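Local coordinates for protein glycoside hydrolase family 31 (Trueperella pyogenes, PDB 5I0F) that degrades cycloalternan, a cyclic glucose oligosaccharide, probably as a retaining glycosidase that works through a covalent glycosyl-enzyme intermediate, at residues 494-497 / 498-502; 218-221 / 222-226. All blocks are in the same frame, centred on the assembly; numbering follows the deposited sequence.

Contact 1: residues 494-497 / 498-502; sequences VNYA and RAYGD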
loop_
_atom_site.group_PDB
_atom_site.type_symbol
_atom_site.label_atom_id
_atom_site.label_comp_id
_atom_site.label_asym_id
_atom_site.label_seq_id
_atom_site.Cartn_x
_atom_site.Cartn_y
_atom_site.Cartn_z
ATOM N N VAL A 494 -6.240 2.766 -7.299
ATOM C CA VAL A 494 -6.317 2.281 -8.677
ATOM C C VAL A 494 -6.590 3.459 -9.624
ATOM O O VAL A 494 -5.904 3.629 -10.628
ATOM C CB VAL A 494 -7.384 1.185 -8.836
ATOM C CG1 VAL A 494 -7.372 0.610 -10.242
ATOM C CG2 VAL A 494 -7.146 0.071 -7.816
ATOM N N ASN A 495 -7.593 4.269 -9.285
ATOM C CA ASN A 495 -7.938 5.455 -10.069
ATOM C C ASN A 495 -6.799 6.493 -10.112
ATOM O O ASN A 495 -6.564 7.148 -11.144
ATOM C CB ASN A 495 -9.227 6.064 -9.499
ATOM C CG ASN A 495 -10.473 5.307 -9.931
ATOM O OD1 ASN A 495 -10.523 4.783 -11.028
ATOM N ND2 ASN A 495 -11.496 5.281 -9.086
ATOM N N TYR A 496 -6.084 6.621 -8.998
ATOM C CA TYR A 496 -4.940 7.535 -8.883
ATOM C C TYR A 496 -3.801 7.166 -9.843
ATOM O O TYR A 496 -3.333 8.006 -10.634
ATOM C CB TYR A 496 -4.487 7.518 -7.429
ATOM C CG TYR A 496 -3.233 8.258 -7.036
ATOM C CD1 TYR A 496 -2.876 9.486 -7.592
ATOM C CD2 TYR A 496 -2.394 7.716 -6.063
ATOM C CE1 TYR A 496 -1.716 10.155 -7.168
ATOM C CE2 TYR A 496 -1.255 8.365 -5.636
ATOM C CZ TYR A 496 -0.909 9.589 -6.198
ATOM O OH TYR A 496 0.239 10.228 -5.754
ATOM N N ALA A 497 -3.358 5.924 -9.770
ATOM C CA ALA A 497 -2.307 5.430 -10.679
ATOM C C ALA A 497 -2.774 5.534 -12.126
ATOM O O ALA A 497 -2.037 6.032 -12.981
ATOM C CB ALA A 497 -1.914 3.994 -10.338
ATOM N N ARG A 498 -4.004 5.115 -12.394
ATOM C CA ARG A 498 -4.600 5.274 -13.722
ATOM C C ARG A 498 -4.558 6.715 -14.242
ATOM O O ARG A 498 -4.228 6.948 -15.400
ATOM C CB ARG A 498 -6.044 4.792 -13.716
ATOM C CG ARG A 498 -6.758 4.951 -15.045
ATOM C CD ARG A 498 -8.180 4.444 -15.004
ATOM N NE ARG A 498 -8.793 4.564 -16.335
ATOM C CZ ARG A 498 -10.061 4.296 -16.618
ATOM N NH1 ARG A 498 -10.893 3.882 -15.680
ATOM N NH2 ARG A 498 -10.494 4.451 -17.864
ATOM N N ALA A 499 -4.922 7.677 -13.397
ATOM C CA ALA A 499 -4.962 9.105 -13.810
ATOM C C ALA A 499 -3.620 9.546 -14.377
ATOM O O ALA A 499 -3.570 10.164 -15.429
ATOM C CB ALA A 499 -5.322 9.988 -12.627
ATOM N N TYR A 500 -2.528 9.207 -13.679
ATOM C CA TYR A 500 -1.199 9.647 -14.109
ATOM C C TYR A 500 -0.667 8.816 -15.290
ATOM O O TYR A 500 0.002 9.361 -16.186
ATOM C CB TYR A 500 -0.224 9.663 -12.942
ATOM C CG TYR A 500 -0.401 10.838 -12.007
ATOM C CD1 TYR A 500 -1.344 10.813 -10.960
ATOM C CD2 TYR A 500 0.372 11.977 -12.156
ATOM C CE1 TYR A 500 -1.480 11.894 -10.093
ATOM C CE2 TYR A 500 0.254 13.053 -11.287
ATOM C CZ TYR A 500 -0.673 13.014 -10.262
ATOM O OH TYR A 500 -0.732 14.088 -9.395
ATOM N N GLY A 501 -0.980 7.518 -15.310
ATOM C CA GLY A 501 -0.696 6.683 -16.485
ATOM C C GLY A 501 -1.323 7.254 -17.752
ATOM O O GLY A 501 -0.661 7.361 -18.784
ATOM N N ASP A 502 -2.591 7.671 -17.658
ATOM C CA ASP A 502 -3.298 8.285 -18.790
ATOM C C ASP A 502 -2.673 9.624 -19.224
ATOM O O ASP A 502 -2.617 9.916 -20.429
ATOM C CB ASP A 502 -4.791 8.470 -18.474
ATOM C CG ASP A 502 -5.547 7.156 -18.424
ATOM O OD1 ASP A 502 -4.996 6.122 -18.860
ATOM O OD2 ASP A 502 -6.705 7.138 -17.932
HETATM O O HOH W 1 -10.256 2.756 -12.945
#
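Helix 485-506 connects strands 463-466 and 513-515 of the TIM barrel as the helical arm of a beta-alpha-beta crossover, and residues 494-502 are consecutive turns of it. Alpha-helical geometry follows from the i to i+4 backbone bonds. Arg498 N donates to Val494 O at 3.0 Å, Ala499 N to Asn495 O at 2.8 Å, and Gly501 N to Ala497 O, the straightest of the set with an N-H...O angle of 170°. The bond from Tyr500 N to Tyr496 O is weak, stretched to 3.4 Å.

Over this weaker step two tyrosines, one helical turn apart, meet on the side facing the barrel strands. Tyr496 sends its ring out with CG anti to its backbone N (chi1 174°), whereas Tyr500 holds CG beside the backbone N. The two rings converge with planes 83° apart. Tyr500 CE1 comes to the edge of the Tyr496 ring, 3.4 Å from Tyr496 CE1. Tyr496 OH bonds to Asp467 O, just past strand 463-466; Tyr500 OH bonds to Gln388 OE1 at the end of strand 383-388 and to Trp448 NE1 of helix 442-450. Phe464 meets the Tyr500 ring edge-to-face. The hydroxyl bonds, and Phe464 in the case of Tyr500, should restrict how the rings turn. The Tyr496 side chain itself lies about 9 Å from a bound glucose.

A different flank of the helix carries the polar side chains. Arg498 extends fully from CG to NE, and its NE makes a long, 3.7 Å salt bridge to Asp502 OD2. One water joins Arg498 to the preceding turn: lying in plane at the guanidinium edge, it accepts from Arg498 NH1 at 3.0 Å and donates to Asn495 OD1 at 2.8 Å.

Contact 2: residues 218-221 / 222-226; sequences VVNE and AGRAW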
loop_
_atom_site.group_PDB
_atom_site.type_symbol
_atom_site.label_atom_id
_atom_site.label_comp_id
_atom_site.label_asym_id
_atom_site.label_seq_id
_atom_site.Cartn_x
_atom_site.Cartn_y
_atom_site.Cartn_z
ATOM N N VAL A 218 -5.162 -21.438 -4.062
ATOM C CA VAL A 218 -5.076 -22.521 -3.099
ATOM C C VAL A 218 -4.436 -23.671 -3.843
ATOM O O VAL A 218 -4.972 -24.134 -4.850
ATOM C CB VAL A 218 -6.454 -22.914 -2.560
ATOM C CG1 VAL A 218 -6.307 -24.003 -1.503
ATOM C CG2 VAL A 218 -7.215 -21.713 -1.990
ATOM N N VAL A 219 -3.277 -24.111 -3.366
ATOM C CA VAL A 219 -2.411 -25.004 -4.139
ATOM C C VAL A 219 -2.150 -26.255 -3.320
ATOM O O VAL A 219 -1.753 -26.152 -2.166
ATOM C CB VAL A 219 -1.074 -24.315 -4.501
ATOM C CG1 VAL A 219 -0.244 -25.198 -5.423
ATOM C CG2 VAL A 219 -1.355 -22.977 -5.168
ATOM N N ASN A 220 -2.387 -27.429 -3.911
ATOM C CA ASN A 220 -2.126 -28.708 -3.227
ATOM C C ASN A 220 -0.725 -29.207 -3.548
ATOM O O ASN A 220 -0.008 -28.587 -4.328
ATOM C CB ASN A 220 -3.234 -29.746 -3.491
ATOM C CG ASN A 220 -3.174 -30.396 -4.872
ATOM O OD1 ASN A 220 -2.165 -30.367 -5.585
ATOM N ND2 ASN A 220 -4.267 -31.054 -5.229
ATOM N N GLU A 221 -0.346 -30.322 -2.953
ATOM C CA GLU A 221 1.019 -30.829 -3.075
ATOM C C GLU A 221 1.181 -31.841 -4.203
ATOM O O GLU A 221 2.262 -32.402 -4.372
ATOM C CB GLU A 221 1.480 -31.373 -1.717
ATOM C CG GLU A 221 1.668 -30.229 -0.729
ATOM C CD GLU A 221 2.153 -30.648 0.645
ATOM O OE1 GLU A 221 2.264 -31.849 0.893
ATOM O OE2 GLU A 221 2.417 -29.752 1.482
ATOM N N ALA A 222 0.109 -32.050 -4.959
ATOM C CA ALA A 222 0.114 -32.748 -6.246
ATOM C C ALA A 222 0.286 -31.809 -7.441
ATOM O O ALA A 222 0.367 -32.278 -8.568
ATOM C CB ALA A 222 -1.182 -33.508 -6.409
ATOM N N GLY A 223 0.305 -30.498 -7.216
ATOM C CA GLY A 223 0.448 -29.525 -8.299
ATOM C C GLY A 223 -0.846 -28.954 -8.883
ATOM O O GLY A 223 -0.815 -28.297 -9.912
ATOM N N ARG A 224 -1.988 -29.216 -8.269
ATOM C CA ARG A 224 -3.229 -28.651 -8.769
ATOM C C ARG A 224 -3.608 -27.475 -7.899
ATOM O O ARG A 224 -3.236 -27.418 -6.724
ATOM C CB ARG A 224 -4.334 -29.697 -8.804
ATOM C CG ARG A 224 -3.993 -30.937 -9.638
ATOM C CD ARG A 224 -3.355 -30.644 -11.007
ATOM N NE ARG A 224 -4.288 -30.046 -11.973
ATOM C CZ ARG A 224 -3.956 -29.599 -13.192
ATOM N NH1 ARG A 224 -2.694 -29.624 -13.633
ATOM N NH2 ARG A 224 -4.900 -29.104 -13.984
ATOM N N ALA A 225 -4.323 -26.528 -8.507
ATOM C CA ALA A 225 -4.691 -25.298 -7.853
ATOM C C ALA A 225 -6.123 -24.936 -8.141
ATOM O O ALA A 225 -6.693 -25.304 -9.188
ATOM C CB ALA A 225 -3.785 -24.165 -8.309
ATOM N N TRP A 226 -6.693 -24.200 -7.206
ATOM C CA TRP A 226 -7.924 -23.468 -7.458
ATOM C C TRP A 226 -7.800 -22.083 -6.831
ATOM O O TRP A 226 -6.827 -21.793 -6.145
ATOM C CB TRP A 226 -9.147 -24.227 -6.942
ATOM C CG TRP A 226 -9.160 -24.480 -5.485
ATOM C CD1 TRP A 226 -8.496 -25.472 -4.819
ATOM C CD2 TRP A 226 -9.909 -23.767 -4.500
ATOM N NE1 TRP A 226 -8.773 -25.403 -3.478
ATOM C CE2 TRP A 226 -9.633 -24.364 -3.252
ATOM C CE3 TRP A 226 -10.763 -22.655 -4.539
ATOM C CZ2 TRP A 226 -10.183 -23.889 -2.058
ATOM C CZ3 TRP A 226 -11.319 -22.200 -3.347
ATOM C CH2 TRP A 226 -11.031 -22.813 -2.131
#
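Val218 and Trp226 face each other across two adjacent antiparallel strands, joined by a pair of backbone hydrogen bonds: Val218 N to Trp226 O at 2.7 Å, and Trp226 N to Val218 O at 2.9 Å. The next pair, Val219 with Ala225, is of the non-hydrogen-bonded kind. After it Asn220 N donates to Arg224 O, almost straight at 173°.

Polar side-chain bonding centres on Asn220. Its CG sits between the backbone N and the carbonyl carbon (chi1 76°), which swings OD1 over the turn toward the following amides. Arg224 N donates to Asn220 OD1 at 2.9 Å, from well above the carbonyl plane rather than along a lone pair. Ala222 N adds a weak, bent bond to the same oxygen, an Asx-turn type of link. Across the chain reversal, Gly223 N reaches Asn220 O only weakly, at 3.5 Å.

Apolar contacts divide between the two sheet faces. On one, Val218 lays its CB over the five-membered ring of Trp226, 3.7 Å from the centroid and 21° off the normal, a CH-pi contact. Val218 CG2 continues along the indole toward CZ2, while Trp226 NE1 is bonded to Glu173 OE2. On the face of Val219 and Ala225, Val219 CG2 approaches Ala225 CB at 4.1 Å, and the Ala225 side chain touches Pro273 and Val276 of helix 273-284.

Gly223 has a positive phi, where a side chain would press on the preceding carbonyl oxygen, and it follows two turn residues near the type I region. With the Asn220 N to Arg224 O closure, this is consistent with a type I turn plus G1 beta bulge, closing the hairpin of strands 212-219 and 225-230.

Contact 2 comes first along the chain and contact 1 follows far downstream. Their centres lie 35 Å apart and their nearest atoms about 22 Å apart, without touching, and they share no helix or sheet. Contact 2 closes a hairpin whose strands 212-219 and 225-230 are neighbours within a five-stranded mixed sheet; its centre lies 28 Å from the centre of the chain. Contact 1, on a helix packed outside the eight-stranded parallel barrel, has its centre 15 Å from that point. Contact 1 is the one near the bound sugar, the Tyr496 side chain being about 9 Å from a glucose unit, whereas contact 2 belongs to the beta-rich part of the chain that precedes the barrel.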